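Long-range contacts in PRESAN domain-containing protein (Plasmodium falciparum, PDB 7D2W), which is of unknown function but belongs to the PHISTa-like group of helical PRESAN proteins and probably takes part in protein binding: residues R49-Y53 / R157-D161; G82-L86 / H167-Y171; R138-L142 / I152-I156. All coordinates share one frame; numbering follows the deposited sequence.

Helix 149-181 takes part in all three contacts, each with a different partner helix and different chemistry. Contact 3 pairs it antiparallel with helix 117-144 near one end of the bundle, through aromatic and aliphatic packing edged by an arginine. Contact 1, whose segment 157-161 directly follows 152-156, sets the short helix 49-58 against it with a cation-pi stack and a bridging water. Contact 2 joins it in parallel to helix 65-93 through a buried threonine, a histidine and leucines. All three are partly buried: the centre of contact 2 lies nearest the centre of the chain (about 8 Å), that of contact 1 at about 10 Å and that of contact 3 farthest out (about 15 Å). Each includes residues that reach the second subunit.

Contact 1. Residues R49-Y53 / R157-D161; sequences REELY and RSCID
Tyr53 and Arg157 are brought face to face by their torsions: Tyr53 keeps CG beside its backbone N (chi1 -64°), while the Arg157 chain leaves its helix with CG on the side away from N and then bends about the CB-CG bond (chi2 144°). In one of the two conformers modelled for Arg157, the guanidinium lies flat on the ring, the planes 15° apart and Arg157 CZ 3.6 Å from the centroid of the Tyr53 ring. This is a cation-pi stack, displaced toward the CD2-CE2 rim. Arg157 CD follows over the same face, 3.9 Å from the centroid of the Tyr53 ring, in a CH-pi contact. Near the rim of the opposite face lies Arg49 O, one helical turn back. Arg49 itself reaches across and lays the centre of its guanidinium over the methyl CG2 of Ile160, with NH1 3.4 Å from CG2. The same methyl, Ile160 CG2, lies 3.6 Å from Tyr53 OH, and the other branch of Ile160 ends with CD1 4.0 Å from Leu52 CD2. A water joins the polar ends: it stands 2.9 Å from Tyr53 OH, donates to Asp161 OD1 at 2.7 Å, and accepts a weak bond from Arg49 NH1. The stronger partner of Arg49 is Asp164, in a salt bridge, while Arg157 NE is hydrogen-bonded to Ser154 of the second subunit and Asp161 forms a salt bridge with Arg157 of that subunit. Locally, segment 49-53 of helix 49-58 runs roughly antiparallel to helix 149-181, and helix 65-93 packs against both, Ile71 meeting Leu52, Ile78 meeting Arg49 and Lys75 meeting Ile160.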
ATOM      1  N   ARG A  49      -6.722   4.721  14.108  1.00 29.35           N
ATOM      2  CA  ARG A  49      -6.207   5.655  13.114  1.00 32.00           C
ATOM      3  C   ARG A  49      -7.180   6.806  12.905  1.00 30.61           C
ATOM      4  O   ARG A  49      -6.787   7.975  12.867  1.00 35.31           O
ATOM      5  CB  ARG A  49      -5.945   4.902  11.800  1.00 33.56           C
ATOM      6  CG  ARG A  49      -4.947   5.547  10.908  1.00 43.86           C
ATOM      7  CD  ARG A  49      -4.839   4.758   9.616  1.00 44.30           C
ATOM      8  NE  ARG A  49      -4.175   3.473   9.820  1.00 45.77           N
ATOM      9  CZ  ARG A  49      -3.411   2.905   8.898  1.00 31.75           C
ATOM     10  NH1 ARG A  49      -3.256   3.521   7.749  1.00 28.26           N
ATOM     11  NH2 ARG A  49      -2.820   1.733   9.113  1.00 35.06           N
ATOM     12  N   GLU A  50      -8.472   6.485  12.794  1.00 31.21           N
ATOM     13  CA  GLU A  50      -9.494   7.511  12.642  1.00 34.69           C
ATOM     14  C   GLU A  50      -9.466   8.501  13.801  1.00 36.93           C
ATOM     15  O   GLU A  50      -9.578   9.717  13.598  1.00 36.00           O
ATOM     16  CB  GLU A  50     -10.857   6.830  12.545  1.00 45.10           C
ATOM     17  CG  GLU A  50     -12.025   7.688  12.150  1.00 63.45           C
ATOM     18  CD  GLU A  50     -13.288   6.850  11.981  1.00 77.05           C
ATOM     19  OE1 GLU A  50     -13.161   5.621  11.776  1.00 82.55           O
ATOM     20  OE2 GLU A  50     -14.400   7.411  12.062  1.00 72.39           O
ATOM     21  N   GLU A  51      -9.334   7.999  15.027  1.00 28.97           N
ATOM     22  CA  GLU A  51      -9.316   8.885  16.187  1.00 38.77           C
ATOM     23  C   GLU A  51      -8.047   9.715  16.225  1.00 39.84           C
ATOM     24  O   GLU A  51      -8.066  10.861  16.678  1.00 37.52           O
ATOM     25  CB  GLU A  51      -9.447   8.073  17.471  1.00 39.01           C
ATOM     26  CG  GLU A  51     -10.878   7.665  17.782  1.00 46.18           C
ATOM     27  CD  GLU A  51     -10.963   6.484  18.735  1.00 49.04           C
ATOM     28  OE1 GLU A  51      -9.915   5.872  19.036  1.00 38.65           O
ATOM     29  OE2 GLU A  51     -12.085   6.166  19.186  1.00 60.00           O
ATOM     30  N   LEU A  52      -6.941   9.156  15.746  1.00 36.83           N
ATOM     31  CA  LEU A  52      -5.694   9.906  15.711  1.00 34.63           C
ATOM     32  C   LEU A  52      -5.766  11.045  14.702  1.00 33.21           C
ATOM     33  O   LEU A  52      -5.304  12.159  14.975  1.00 36.97           O
ATOM     34  CB  LEU A  52      -4.543   8.950  15.396  1.00 32.77           C
ATOM     35  CG  LEU A  52      -3.134   9.523  15.483  1.00 37.05           C
ATOM     36  CD1 LEU A  52      -2.766   9.728  16.931  1.00 35.94           C
ATOM     37  CD2 LEU A  52      -2.126   8.600  14.785  1.00 34.77           C
ATOM     38  N   TYR A  53      -6.357  10.799  13.535  1.00 27.94           N
ATOM     39  CA  TYR A  53      -6.438  11.858  12.534  1.00 33.66           C
ATOM     40  C   TYR A  53      -7.438  12.939  12.923  1.00 34.37           C
ATOM     41  O   TYR A  53      -7.240  14.110  12.577  1.00 38.06           O
ATOM     42  CB  TYR A  53      -6.785  11.260  11.175  1.00 33.36           C
ATOM     43  CG  TYR A  53      -5.693  10.320  10.674  1.00 30.99           C
ATOM     44  CD1 TYR A  53      -4.403  10.388  11.193  1.00 33.98           C
ATOM     45  CD2 TYR A  53      -5.962   9.354   9.705  1.00 39.07           C
ATOM     46  CE1 TYR A  53      -3.401   9.538  10.746  1.00 37.89           C
ATOM     47  CE2 TYR A  53      -4.957   8.502   9.245  1.00 40.59           C
ATOM     48  CZ  TYR A  53      -3.688   8.598   9.773  1.00 41.53           C
ATOM     49  OH  TYR A  53      -2.689   7.755   9.330  1.00 53.49           O
ATOM     50  N   ARG A 157       1.628  11.072   9.870  0.54 24.43           N
ATOM     51  CA  ARG A 157       0.742  10.412   8.912  0.54 28.48           C
ATOM     52  C   ARG A 157       1.549   9.752   7.798  0.54 28.67           C
ATOM     53  O   ARG A 157       1.233   8.638   7.368  0.54 26.93           O
ATOM     54  CB  ARG A 157      -0.281  11.408   8.342  0.54 30.62           C
ATOM     55  CG  ARG A 157      -1.318  10.787   7.358  0.54 37.09           C
ATOM     56  CD  ARG A 157      -2.736  11.404   7.469  0.54 34.84           C
ATOM     57  NE  ARG A 157      -3.779  10.566   6.860  0.54 21.61           N
ATOM     58  CZ  ARG A 157      -5.079  10.858   6.875  0.54 32.49           C
ATOM     59  NH1 ARG A 157      -5.973  10.034   6.305  0.54 26.22           N
ATOM     60  NH2 ARG A 157      -5.497  11.970   7.476  0.54 32.30           N
ATOM     61  N   SER A 158       2.627  10.402   7.350  1.00 24.44           N
ATOM     62  CA  SER A 158       3.452   9.792   6.307  1.00 26.53           C
ATOM     63  C   SER A 158       4.186   8.552   6.809  1.00 26.67           C
ATOM     64  O   SER A 158       4.398   7.617   6.032  1.00 26.00           O
ATOM     65  CB  SER A 158       4.443  10.813   5.733  1.00 30.93           C
ATOM     66  OG  SER A 158       3.752  11.633   4.804  1.00 35.89           O
ATOM     67  N   CYS A 159       4.571   8.513   8.092  1.00 23.26           N
ATOM     68  CA  CYS A 159       5.165   7.298   8.646  1.00 24.44           C
ATOM     69  C   CYS A 159       4.176   6.136   8.641  1.00 26.79           C
ATOM     70  O   CYS A 159       4.546   4.994   8.358  1.00 26.03           O
ATOM     71  CB  CYS A 159       5.656   7.553  10.068  1.00 24.42           C
ATOM     72  SG  CYS A 159       7.205   8.458  10.096  1.00 27.77           S
ATOM     73  N   ILE A 160       2.918   6.403   8.980  1.00 21.93           N
ATOM     74  CA  ILE A 160       1.917   5.344   8.938  1.00 20.68           C
ATOM     75  C   ILE A 160       1.706   4.878   7.502  1.00 28.89           C
ATOM     76  O   ILE A 160       1.646   3.669   7.232  1.00 27.24           O
ATOM     77  CB  ILE A 160       0.621   5.833   9.614  1.00 20.86           C
ATOM     78  CG1 ILE A 160       0.886   6.007  11.115  1.00 21.22           C
ATOM     79  CG2 ILE A 160      -0.549   4.827   9.401  1.00 25.07           C
ATOM     80  CD1 ILE A 160      -0.228   6.764  11.835  1.00 23.90           C
ATOM     81  N   ASP A 161       1.638   5.821   6.550  1.00 23.61           N
ATOM     82  CA  ASP A 161       1.539   5.445   5.136  1.00 25.46           C
ATOM     83  C   ASP A 161       2.722   4.587   4.709  1.00 26.28           C
ATOM     84  O   ASP A 161       2.568   3.638   3.933  1.00 24.54           O
ATOM     85  CB  ASP A 161       1.502   6.682   4.234  1.00 33.51           C
ATOM     86  CG  ASP A 161       0.282   7.554   4.444  1.00 28.65           C
ATOM     87  OD1 ASP A 161      -0.757   7.060   4.918  1.00 29.91           O
ATOM     88  OD2 ASP A 161       0.367   8.752   4.086  1.00 32.01           O
TER
HETATM   89  O   HOH W   1      -2.760   6.660   6.694  1.00 48.54           O

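Contact 2. Residues G82-L86 / H167-Y171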
ATOM      1  N   GLY A  82      -0.886  -3.538  12.484  1.00 26.99           N
ATOM      2  CA  GLY A  82      -0.754  -3.856  11.068  1.00 26.59           C
ATOM      3  C   GLY A  82       0.198  -5.011  10.813  1.00 27.43           C
ATOM      4  O   GLY A  82      -0.064  -5.879   9.971  1.00 29.11           O
ATOM      5  N   THR A  83       1.323  -5.036  11.526  1.00 25.64           N
ATOM      6  CA  THR A  83       2.263  -6.146  11.395  1.00 29.65           C
ATOM      7  C   THR A  83       1.638  -7.463  11.873  1.00 34.69           C
ATOM      8  O   THR A  83       1.749  -8.501  11.201  1.00 29.97           O
ATOM      9  CB  THR A  83       3.531  -5.831  12.180  1.00 28.76           C
ATOM     10  OG1 THR A  83       4.146  -4.659  11.636  1.00 29.05           O
ATOM     11  CG2 THR A  83       4.520  -7.007  12.131  1.00 29.28           C
ATOM     12  N   LYS A  84       0.992  -7.443  13.040  1.00 27.17           N
ATOM     13  CA  LYS A  84       0.302  -8.638  13.530  1.00 27.83           C
ATOM     14  C   LYS A  84      -0.699  -9.151  12.500  1.00 31.05           C
ATOM     15  O   LYS A  84      -0.761 -10.356  12.231  1.00 33.67           O
ATOM     16  CB  LYS A  84      -0.415  -8.343  14.849  1.00 35.37           C
ATOM     17  CG  LYS A  84       0.489  -8.167  16.083  1.00 39.10           C
ATOM     18  CD  LYS A  84      -0.305  -8.354  17.398  1.00 51.61           C
ATOM     19  CE  LYS A  84      -1.213  -9.591  17.325  1.00 61.60           C
ATOM     20  NZ  LYS A  84      -1.446 -10.335  18.626  1.00 66.31           N
ATOM     21  N   ASP A  85      -1.470  -8.237  11.892  1.00 34.08           N
ATOM     22  CA  ASP A  85      -2.460  -8.615  10.886  1.00 32.39           C
ATOM     23  C   ASP A  85      -1.804  -9.220   9.649  1.00 32.07           C
ATOM     24  O   ASP A  85      -2.319 -10.188   9.072  1.00 33.70           O
ATOM     25  CB  ASP A  85      -3.282  -7.396  10.472  1.00 36.50           C
ATOM     26  CG  ASP A  85      -4.223  -6.916  11.564  1.00 34.78           C
ATOM     27  OD1 ASP A  85      -4.453  -7.639  12.560  1.00 41.95           O
ATOM     28  OD2 ASP A  85      -4.729  -5.794  11.415  1.00 47.61           O
ATOM     29  N   LEU A  86      -0.701  -8.629   9.198  1.00 29.12           N
ATOM     30  CA  LEU A  86       0.026  -9.171   8.052  1.00 26.10           C
ATOM     31  C   LEU A  86       0.494 -10.600   8.324  1.00 23.73           C
ATOM     32  O   LEU A  86       0.332 -11.489   7.479  1.00 31.93           O
ATOM     33  CB  LEU A  86       1.215  -8.260   7.732  1.00 26.17           C
ATOM     34  CG  LEU A  86       2.277  -8.850   6.804  1.00 29.95           C
ATOM     35  CD1 LEU A  86       1.765  -8.829   5.381  1.00 31.91           C
ATOM     36  CD2 LEU A  86       3.585  -8.060   6.915  1.00 32.55           C
ATOM     37  N   HIS A 167       3.969  -3.073   4.618  1.00 23.14           N
ATOM     38  CA  HIS A 167       3.120  -4.245   4.821  1.00 30.33           C
ATOM     39  C   HIS A 167       2.572  -4.759   3.492  1.00 31.45           C
ATOM     40  O   HIS A 167       2.437  -5.970   3.290  1.00 26.93           O
ATOM     41  CB  HIS A 167       1.972  -3.909   5.775  1.00 32.13           C
ATOM     42  CG  HIS A 167       2.398  -3.732   7.200  1.00 27.43           C
ATOM     43  ND1 HIS A 167       1.730  -2.908   8.077  1.00 26.62           N
ATOM     44  CD2 HIS A 167       3.421  -4.278   7.900  1.00 28.41           C
ATOM     45  CE1 HIS A 167       2.322  -2.951   9.258  1.00 26.52           C
ATOM     46  NE2 HIS A 167       3.353  -3.773   9.176  1.00 30.01           N
ATOM     47  N   THR A 168       2.246  -3.848   2.583  1.00 25.62           N
ATOM     48  CA  THR A 168       1.799  -4.250   1.254  1.00 32.70           C
ATOM     49  C   THR A 168       2.922  -4.946   0.496  1.00 31.85           C
ATOM     50  O   THR A 168       2.712  -6.006  -0.105  1.00 30.43           O
ATOM     51  CB  THR A 168       1.305  -3.026   0.482  1.00 36.97           C
ATOM     52  OG1 THR A 168       0.215  -2.437   1.192  1.00 31.40           O
ATOM     53  CG2 THR A 168       0.823  -3.418  -0.930  1.00 30.54           C
ATOM     54  N   ASP A 169       4.124  -4.358   0.517  1.00 24.60           N
ATOM     55  CA  ASP A 169       5.260  -4.955  -0.178  1.00 26.98           C
ATOM     56  C   ASP A 169       5.524  -6.371   0.313  1.00 26.53           C
ATOM     57  O   ASP A 169       5.760  -7.285  -0.492  1.00 28.39           O
ATOM     58  CB  ASP A 169       6.506  -4.092   0.009  1.00 29.00           C
ATOM     59  CG  ASP A 169       6.472  -2.833  -0.826  1.00 35.35           C
ATOM     60  OD1 ASP A 169       5.506  -2.644  -1.590  1.00 41.88           O
ATOM     61  OD2 ASP A 169       7.397  -2.014  -0.690  1.00 35.40           O
ATOM     62  N   LEU A 170       5.505  -6.569   1.635  1.00 23.09           N
ATOM     63  CA  LEU A 170       5.751  -7.896   2.190  1.00 24.40           C
ATOM     64  C   LEU A 170       4.646  -8.875   1.801  1.00 28.78           C
ATOM     65  O   LEU A 170       4.923 -10.026   1.454  1.00 27.49           O
ATOM     66  CB  LEU A 170       5.874  -7.803   3.715  1.00 27.64           C
ATOM     67  CG  LEU A 170       7.154  -7.133   4.231  1.00 26.76           C
ATOM     68  CD1 LEU A 170       7.050  -6.840   5.744  1.00 29.07           C
ATOM     69  CD2 LEU A 170       8.342  -8.029   3.943  1.00 26.28           C
ATOM     70  N   TYR A 171       3.385  -8.452   1.876  1.00 28.84           N
ATOM     71  CA  TYR A 171       2.301  -9.359   1.512  0.52 30.99           C
ATOM     72  C   TYR A 171       2.411  -9.789   0.049  1.00 25.65           C
ATOM     73  O   TYR A 171       2.294 -10.979  -0.257  1.00 34.53           O
ATOM     74  CB  TYR A 171       0.932  -8.730   1.798  0.52 32.35           C
ATOM     75  CG  TYR A 171      -0.196  -9.753   1.758  0.52 33.32           C
ATOM     76  CD1 TYR A 171      -0.435 -10.596   2.833  0.52 33.55           C
ATOM     77  CD2 TYR A 171      -0.998  -9.891   0.632  0.52 36.03           C
ATOM     78  CE1 TYR A 171      -1.444 -11.542   2.790  0.52 39.26           C
ATOM     79  CE2 TYR A 171      -2.010 -10.834   0.579  0.52 36.48           C
ATOM     80  CZ  TYR A 171      -2.231 -11.654   1.662  0.52 40.28           C
ATOM     81  OH  TYR A 171      -3.238 -12.592   1.620  0.52 52.96           O
TER
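Thr83 OG1 and His167 NE2 form the one hydrogen bond between segments 82-86 and 167-171, 2.7 Å long, and either could be the donor. The hydroxyl has a second, weak bond to the carbonyl of Cys79, a turn earlier in its own helix, so two groups hold it in a buried setting. It approaches the imidazole at the edge, near the ring plane. With CG beside the backbone N (chi1 -72°), His167 leans back toward the start of its helix and spreads one face over the backbone of Gly82, His167 CE1 lying 3.3 Å from Gly82 C. Since Gly82 has no side chain, the ring can sit this close to the main chain. One turn further on, Leu86 forks over the other helix. Its CD1 is 3.6 Å from His167 O and also reaches CB of Tyr171, a residue modelled in two conformers; its CD2 lies 3.9 Å from Leu170 CD1. Leu86 thus fits against residues spaced as i, i+3 and i+4. Val128 of helix 117-144 touches both Thr83 and His167, adding a third wall. The near-parallel packing, local axes 10.6 Å apart and inclined by 12°, joins two long helices of the four-helix bundle, with leucine packing next to a threonine-histidine hydrogen bond.

Contact 3. Residues R138-L142 / I152-I156; sequences RFYNL and IKSFI
Phe155 crosses from helix 149-181 to helix 117-144 and meets three residues of that helix in turn: Leu142 at its base, Arg138 along one edge, Phe139 along the other edge and at the tip. At the base, Phe155 CB lies 3.5 Å from Leu142 CD2, and the same methyl reaches on to CG of the ring, the leucine and phenylalanine lying alongside and pointing opposite ways. With CG anti to the backbone N (chi1 164°), the phenyl reaches toward helix 117-144, and different residues meet its CE1 and CE2 edges. At the first, Phe155 CE1 is 3.7 Å from Arg138 CB. The Arg138 chain then runs past that edge, NE in the plane of the ring, and the guanidinium turns a face to CE1, its plane at 85° to the phenyl and Arg138 NH2 3.7 Å from Phe155 CE1. The charge of this arginine is met chiefly by Glu134, through a salt bridge. At the second, Phe155 CE2 meets Phe139 CD1 at 3.6 Å, arriving at the edge of the Phe139 ring. At the tip, Phe155 CZ abuts the main chain itself, 3.5 Å from Phe139 N. Phe155 therefore packs on side chains along its flanks and on backbone at its end. Phe139 CE1 comes 4.1 Å from Ile156 CD1 and Leu142 CD2 4.2 Å from Ile152 CG1, so that Ile152 and Ile156, one turn apart, continue the apolar packing along one flank of helix 149-181. The local axes run antiparallel at 179°, as expected of a helical hairpin, and the connecting loop contributes Ala147, which touches both Leu142 and Ile152. Helix 65-93 covers the inner side of the hairpin: Trp72 stacks with Phe139 and also touches Ile156, which packs on Ile71 as well.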
ATOM      1  N   ARG A 138      13.841   9.671  13.244  1.00 35.37           N
ATOM      2  CA  ARG A 138      13.396  10.848  12.506  1.00 29.81           C
ATOM      3  C   ARG A 138      12.394  11.662  13.320  1.00 34.71           C
ATOM      4  O   ARG A 138      12.377  12.893  13.234  1.00 29.66           O
ATOM      5  CB  ARG A 138      12.798  10.430  11.158  1.00 32.12           C
ATOM      6  CG  ARG A 138      13.857   9.973  10.125  1.00 33.67           C
ATOM      7  CD  ARG A 138      13.257   9.160   8.970  1.00 44.11           C
ATOM      8  NE  ARG A 138      12.130   9.835   8.328  1.00 52.49           N
ATOM      9  CZ  ARG A 138      11.088   9.210   7.774  1.00 51.30           C
ATOM     10  NH1 ARG A 138      11.015   7.875   7.755  1.00 50.01           N
ATOM     11  NH2 ARG A 138      10.114   9.925   7.231  1.00 42.51           N
ATOM     12  N   PHE A 139      11.572  10.995  14.138  1.00 29.95           N
ATOM     13  CA  PHE A 139      10.604  11.710  14.964  1.00 29.67           C
ATOM     14  C   PHE A 139      11.298  12.560  16.027  1.00 31.92           C
ATOM     15  O   PHE A 139      10.965  13.738  16.210  1.00 33.72           O
ATOM     16  CB  PHE A 139       9.646  10.705  15.613  1.00 28.86           C
ATOM     17  CG  PHE A 139       8.604  11.328  16.490  1.00 29.30           C
ATOM     18  CD1 PHE A 139       7.659  12.193  15.961  1.00 35.96           C
ATOM     19  CD2 PHE A 139       8.550  11.025  17.838  1.00 33.63           C
ATOM     20  CE1 PHE A 139       6.689  12.757  16.764  1.00 33.73           C
ATOM     21  CE2 PHE A 139       7.574  11.583  18.651  1.00 38.86           C
ATOM     22  CZ  PHE A 139       6.643  12.450  18.105  1.00 33.03           C
ATOM     23  N   TYR A 140      12.267  11.982  16.740  1.00 32.83           N
ATOM     24  CA  TYR A 140      12.958  12.741  17.778  1.00 34.67           C
ATOM     25  C   TYR A 140      13.738  13.911  17.189  1.00 40.17           C
ATOM     26  O   TYR A 140      13.817  14.985  17.798  1.00 38.26           O
ATOM     27  CB  TYR A 140      13.867  11.812  18.580  1.00 33.87           C
ATOM     28  CG  TYR A 140      13.144  11.147  19.722  1.00 39.23           C
ATOM     29  CD1 TYR A 140      13.011  11.785  20.952  1.00 50.06           C
ATOM     30  CD2 TYR A 140      12.589   9.887  19.575  1.00 40.33           C
ATOM     31  CE1 TYR A 140      12.343  11.176  22.003  1.00 57.52           C
ATOM     32  CE2 TYR A 140      11.917   9.271  20.615  1.00 43.08           C
ATOM     33  CZ  TYR A 140      11.798   9.915  21.824  1.00 58.24           C
ATOM     34  OH  TYR A 140      11.134   9.297  22.857  1.00 58.48           O
ATOM     35  N   ASN A 141      14.309  13.735  15.998  1.00 37.41           N
ATOM     36  CA  ASN A 141      15.009  14.847  15.364  1.00 39.15           C
ATOM     37  C   ASN A 141      14.048  15.979  15.019  1.00 37.61           C
ATOM     38  O   ASN A 141      14.370  17.155  15.212  1.00 35.78           O
ATOM     39  CB  ASN A 141      15.765  14.351  14.131  1.00 49.65           C
ATOM     40  CG  ASN A 141      16.932  13.441  14.495  1.00 65.50           C
ATOM     41  OD1 ASN A 141      17.127  13.107  15.665  1.00 72.08           O
ATOM     42  ND2 ASN A 141      17.708  13.034  13.497  1.00 68.90           N
ATOM     43  N   LEU A 142      12.857  15.644  14.524  1.00 33.49           N
ATOM     44  CA  LEU A 142      11.837  16.657  14.276  1.00 37.05           C
ATOM     45  C   LEU A 142      11.481  17.402  15.551  1.00 42.60           C
ATOM     46  O   LEU A 142      11.386  18.633  15.559  1.00 49.21           O
ATOM     47  CB  LEU A 142      10.594  15.999  13.694  1.00 40.31           C
ATOM     48  CG  LEU A 142       9.847  16.739  12.598  1.00 47.61           C
ATOM     49  CD1 LEU A 142      10.805  17.195  11.518  1.00 40.00           C
ATOM     50  CD2 LEU A 142       8.829  15.793  12.021  1.00 44.54           C
ATOM     51  N   ILE A 152       4.972  18.272  11.741  1.00 32.77           N
ATOM     52  CA  ILE A 152       4.977  17.083  12.586  1.00 29.76           C
ATOM     53  C   ILE A 152       3.795  16.182  12.253  1.00 28.19           C
ATOM     54  O   ILE A 152       3.938  14.956  12.164  1.00 31.61           O
ATOM     55  CB  ILE A 152       4.989  17.497  14.068  1.00 34.89           C
ATOM     56  CG1 ILE A 152       6.329  18.160  14.409  1.00 35.24           C
ATOM     57  CG2 ILE A 152       4.696  16.296  14.970  1.00 30.59           C
ATOM     58  CD1 ILE A 152       6.341  18.845  15.766  1.00 41.98           C
ATOM     59  N   LYS A 153       2.610  16.767  12.065  1.00 25.62           N
ATOM     60  CA  LYS A 153       1.432  15.962  11.742  1.00 27.57           C
ATOM     61  C   LYS A 153       1.601  15.243  10.409  1.00 29.55           C
ATOM     62  O   LYS A 153       1.278  14.054  10.279  1.00 28.44           O
ATOM     63  CB  LYS A 153       0.185  16.850  11.716  1.00 30.55           C
ATOM     64  CG  LYS A 153      -0.163  17.480  13.048  1.00 40.98           C
ATOM     65  CD  LYS A 153      -1.568  18.078  13.031  1.00 42.68           C
ATOM     66  CE  LYS A 153      -1.653  19.292  12.121  1.00 44.10           C
ATOM     67  NZ  LYS A 153      -2.727  20.226  12.558  1.00 53.77           N
ATOM     68  N   SER A 154       2.099  15.956   9.398  1.00 30.02           N
ATOM     69  CA  SER A 154       2.350  15.314   8.114  1.00 26.76           C
ATOM     70  C   SER A 154       3.391  14.216   8.256  1.00 30.31           C
ATOM     71  O   SER A 154       3.276  13.160   7.623  1.00 27.95           O
ATOM     72  CB  SER A 154       2.802  16.348   7.078  1.00 36.22           C
ATOM     73  OG  SER A 154       1.844  17.383   6.968  1.00 38.61           O
ATOM     74  N   PHE A 155       4.418  14.446   9.079  1.00 26.25           N
ATOM     75  CA  PHE A 155       5.436  13.419   9.276  1.00 29.02           C
ATOM     76  C   PHE A 155       4.819  12.146   9.851  1.00 26.96           C
ATOM     77  O   PHE A 155       5.079  11.037   9.364  1.00 25.24           O
ATOM     78  CB  PHE A 155       6.547  13.953  10.181  1.00 24.46           C
ATOM     79  CG  PHE A 155       7.434  12.879  10.736  1.00 24.58           C
ATOM     80  CD1 PHE A 155       8.507  12.395   9.999  1.00 31.26           C
ATOM     81  CD2 PHE A 155       7.176  12.335  11.990  1.00 33.34           C
ATOM     82  CE1 PHE A 155       9.320  11.398  10.505  1.00 36.33           C
ATOM     83  CE2 PHE A 155       7.971  11.339  12.504  1.00 29.49           C
ATOM     84  CZ  PHE A 155       9.062  10.869  11.753  1.00 32.13           C
ATOM     85  N   ILE A 156       3.980  12.286  10.887  1.00 24.50           N
ATOM     86  CA  ILE A 156       3.428  11.098  11.534  1.00 25.87           C
ATOM     87  C   ILE A 156       2.510  10.350  10.577  1.00 30.95           C
ATOM     88  O   ILE A 156       2.580   9.114  10.461  1.00 23.79           O
ATOM     89  CB  ILE A 156       2.701  11.471  12.844  1.00 24.35           C
ATOM     90  CG1 ILE A 156       3.680  12.054  13.867  1.00 26.68           C
ATOM     91  CG2 ILE A 156       2.005  10.229  13.440  1.00 26.32           C
ATOM     92  CD1 ILE A 156       2.977  12.685  15.105  1.00 26.85           C
TER